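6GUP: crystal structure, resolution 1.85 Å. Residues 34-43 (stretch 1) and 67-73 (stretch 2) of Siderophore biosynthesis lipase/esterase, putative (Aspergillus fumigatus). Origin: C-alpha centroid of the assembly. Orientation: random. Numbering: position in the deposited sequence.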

# COMPACT_ATOMS: atom_id res chain seq x y z
N ARG A 34 -16.41 2.43 24.50
CA ARG A 34 -17.42 2.51 23.44
C ARG A 34 -17.02 3.56 22.40
O ARG A 34 -16.58 4.66 22.76
CB ARG A 34 -18.78 2.85 24.06
CG ARG A 34 -19.98 2.45 23.21
CD ARG A 34 -21.28 2.92 23.83
NE ARG A 34 -22.22 3.41 22.82
CZ ARG A 34 -23.00 2.65 22.04
NH1 ARG A 34 -22.99 1.32 22.13
NH2 ARG A 34 -23.80 3.24 21.16
N LYS A 35 -17.18 3.21 21.13
CA LYS A 35 -16.75 4.04 20.00
C LYS A 35 -17.81 4.03 18.90
O LYS A 35 -17.57 3.48 17.82
CB LYS A 35 -15.43 3.52 19.41
CG LYS A 35 -14.26 3.46 20.37
CD LYS A 35 -13.77 4.84 20.76
CE LYS A 35 -12.49 4.71 21.56
NZ LYS A 35 -11.99 6.00 22.11
N PRO A 36 -18.98 4.63 19.16
CA PRO A 36 -20.02 4.67 18.12
C PRO A 36 -19.67 5.53 16.90
O PRO A 36 -20.23 5.31 15.82
CB PRO A 36 -21.23 5.25 18.87
CG PRO A 36 -20.66 6.03 20.00
CD PRO A 36 -19.39 5.32 20.39
N HIS A 37 -18.75 6.48 17.07
CA HIS A 37 -18.38 7.44 16.02
C HIS A 37 -17.03 7.09 15.38
O HIS A 37 -16.20 6.41 16.00
CB HIS A 37 -18.34 8.85 16.61
CG HIS A 37 -19.54 9.17 17.46
ND1 HIS A 37 -20.82 9.16 16.96
CD2 HIS A 37 -19.65 9.51 18.76
CE1 HIS A 37 -21.67 9.48 17.92
NE2 HIS A 37 -20.98 9.70 19.02
N SER A 38 -16.83 7.57 14.16
CA SER A 38 -15.68 7.19 13.33
C SER A 38 -15.08 8.38 12.59
O SER A 38 -15.81 9.17 11.98
CB SER A 38 -16.11 6.14 12.30
OG SER A 38 -16.65 5.00 12.93
N LEU A 39 -13.75 8.50 12.64
CA LEU A 39 -13.00 9.46 11.83
C LEU A 39 -12.15 8.69 10.82
O LEU A 39 -11.18 8.03 11.21
CB LEU A 39 -12.11 10.34 12.72
CG LEU A 39 -11.26 11.42 12.05
CD1 LEU A 39 -12.14 12.45 11.35
CD2 LEU A 39 -10.35 12.10 13.06
N LEU A 40 -12.52 8.76 9.54
CA LEU A 40 -11.73 8.16 8.47
C LEU A 40 -10.74 9.19 7.93
O LEU A 40 -11.14 10.22 7.37
CB LEU A 40 -12.62 7.64 7.34
CG LEU A 40 -11.93 6.95 6.15
CD1 LEU A 40 -11.05 5.78 6.60
CD2 LEU A 40 -12.95 6.48 5.14
N PHE A 41 -9.46 8.89 8.10
CA PHE A 41 -8.36 9.77 7.73
C PHE A 41 -7.78 9.27 6.40
O PHE A 41 -7.36 8.12 6.31
CB PHE A 41 -7.31 9.74 8.83
CG PHE A 41 -6.11 10.61 8.59
CD1 PHE A 41 -5.00 10.12 7.92
CD2 PHE A 41 -6.08 11.91 9.09
CE1 PHE A 41 -3.89 10.92 7.71
CE2 PHE A 41 -4.96 12.72 8.88
CZ PHE A 41 -3.87 12.22 8.20
N VAL A 42 -7.78 10.14 5.39
CA VAL A 42 -7.25 9.82 4.07
C VAL A 42 -5.93 10.57 3.90
O VAL A 42 -5.91 11.80 3.80
CB VAL A 42 -8.24 10.23 2.95
CG1 VAL A 42 -7.71 9.85 1.57
CG2 VAL A 42 -9.60 9.57 3.18
N GLY A 43 -4.83 9.82 3.87
CA GLY A 43 -3.50 10.40 3.70
C GLY A 43 -3.24 10.87 2.28
O GLY A 43 -4.12 10.80 1.42
N TRP A 67 -14.87 8.60 19.67
CA TRP A 67 -14.41 8.49 18.28
C TRP A 67 -13.22 7.53 18.19
O TRP A 67 -12.31 7.59 19.02
CB TRP A 67 -13.96 9.85 17.76
CG TRP A 67 -15.05 10.86 17.70
CD1 TRP A 67 -15.49 11.66 18.73
CD2 TRP A 67 -15.85 11.20 16.57
NE1 TRP A 67 -16.51 12.47 18.30
CE2 TRP A 67 -16.76 12.21 16.97
CE3 TRP A 67 -15.89 10.75 15.24
CZ2 TRP A 67 -17.69 12.77 16.10
CZ3 TRP A 67 -16.83 11.31 14.37
CH2 TRP A 67 -17.71 12.31 14.81
N SER A 68 -13.24 6.66 17.18
CA SER A 68 -12.07 5.85 16.83
C SER A 68 -11.54 6.29 15.46
O SER A 68 -12.32 6.59 14.55
CB SER A 68 -12.40 4.35 16.83
OG SER A 68 -13.19 3.99 15.72
N LEU A 69 -10.22 6.33 15.33
CA LEU A 69 -9.55 6.80 14.12
C LEU A 69 -9.31 5.64 13.16
O LEU A 69 -8.84 4.58 13.58
CB LEU A 69 -8.21 7.45 14.50
CG LEU A 69 -7.30 7.97 13.38
CD1 LEU A 69 -7.96 9.11 12.62
CD2 LEU A 69 -5.98 8.42 13.97
N PHE A 70 -9.64 5.85 11.89
CA PHE A 70 -9.33 4.90 10.81
C PHE A 70 -8.41 5.55 9.78
O PHE A 70 -8.53 6.75 9.50
CB PHE A 70 -10.60 4.47 10.07
CG PHE A 70 -11.50 3.57 10.86
CD1 PHE A 70 -12.36 4.09 11.81
CD2 PHE A 70 -11.51 2.20 10.63
CE1 PHE A 70 -13.21 3.27 12.54
CE2 PHE A 70 -12.36 1.37 11.35
CZ PHE A 70 -13.20 1.90 12.31
N THR A 71 -7.50 4.76 9.24
CA THR A 71 -6.75 5.10 8.02
C THR A 71 -6.97 3.96 7.04
O THR A 71 -7.41 2.88 7.44
CB THR A 71 -5.24 5.26 8.30
OG1 THR A 71 -4.73 4.07 8.90
CG2 THR A 71 -5.00 6.44 9.24
N LEU A 72 -6.69 4.18 5.75
CA LEU A 72 -6.97 3.16 4.73
C LEU A 72 -6.03 3.16 3.54
O LEU A 72 -5.31 4.13 3.29
CB LEU A 72 -8.42 3.28 4.23
CG LEU A 72 -8.75 4.27 3.10
CD1 LEU A 72 -10.22 4.15 2.72
CD2 LEU A 72 -8.41 5.70 3.48
N THR A 73 -6.05 2.03 2.82
CA THR A 73 -5.39 1.89 1.54
C THR A 73 -6.42 2.03 0.42
O THR A 73 -7.58 1.63 0.57
CB THR A 73 -4.71 0.52 1.38
OG1 THR A 73 -5.68 -0.53 1.52
CG2 THR A 73 -3.61 0.35 2.42
O HOH W 1 -5.36 6.71 5.17

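Two parallel strands, 37-42 and 67-72, lie side by side in register, burying 752 Å² between the stretches, and the rule of the contact is simple: the backbone ladder sets the spacing, and alternate side chains pack above and below it.

Trp-67 opens stretch 2 and has the largest covered area. With chi1 in m, its indole reaches back to stretch 1, and His-37 CB sits over the six-membered ring, 3.4 Å from Trp-67 CE3, in a CH-pi contact. A broad flat ring suits this place because it covers its neighbour's CB while its edge meets Ser-38 O, 3.4 Å from Trp-67 CZ3. Lys-35 NZ adds a weak hydrogen bond to Trp-67 O at 3.5 Å.

Ser-68 begins the ladder. Its N donates to His-37 O (3.2 Å), and its O accepts from Leu-39 N (3.1 Å), nearly straight at 176°. Its small side chain shares a face with Ser-38, and both hydroxyls are satisfied elsewhere in the structure.

Leu-69 returns to the face of Trp-67. Its CD1 lies 3.9 Å from both Leu-39 CD2 and Phe-41 CB, so one methyl serves two neighbours.

Phe-70 carries the next rung, the shortest bonds of the ladder: Phe-70 N to Leu-39 O at 2.8 Å, then Phe-41 N to Phe-70 O at 2.7 Å. On the Ser-68 face, Leu-40 CD1 packs 3.7 Å from Phe-70 CB.

At Thr-71 a CA-H...O contact, Thr-71 CA to Phe-41 O at 3.5 Å, accompanies the pairing, as at Trp-67 and Leu-69, and Thr-71 CG2 touches Phe-41 CD1 at 3.9 Å.

The next direct rung is missing, and water 1 takes its place, donating to Phe-41 O (2.7 Å) and accepting from Leu-72 N (2.9 Å). Leu-72 CD2 reaches Leu-40 CD1 and Val-42 CG2, each at 4.1 Å, closing the contact with apolar packing.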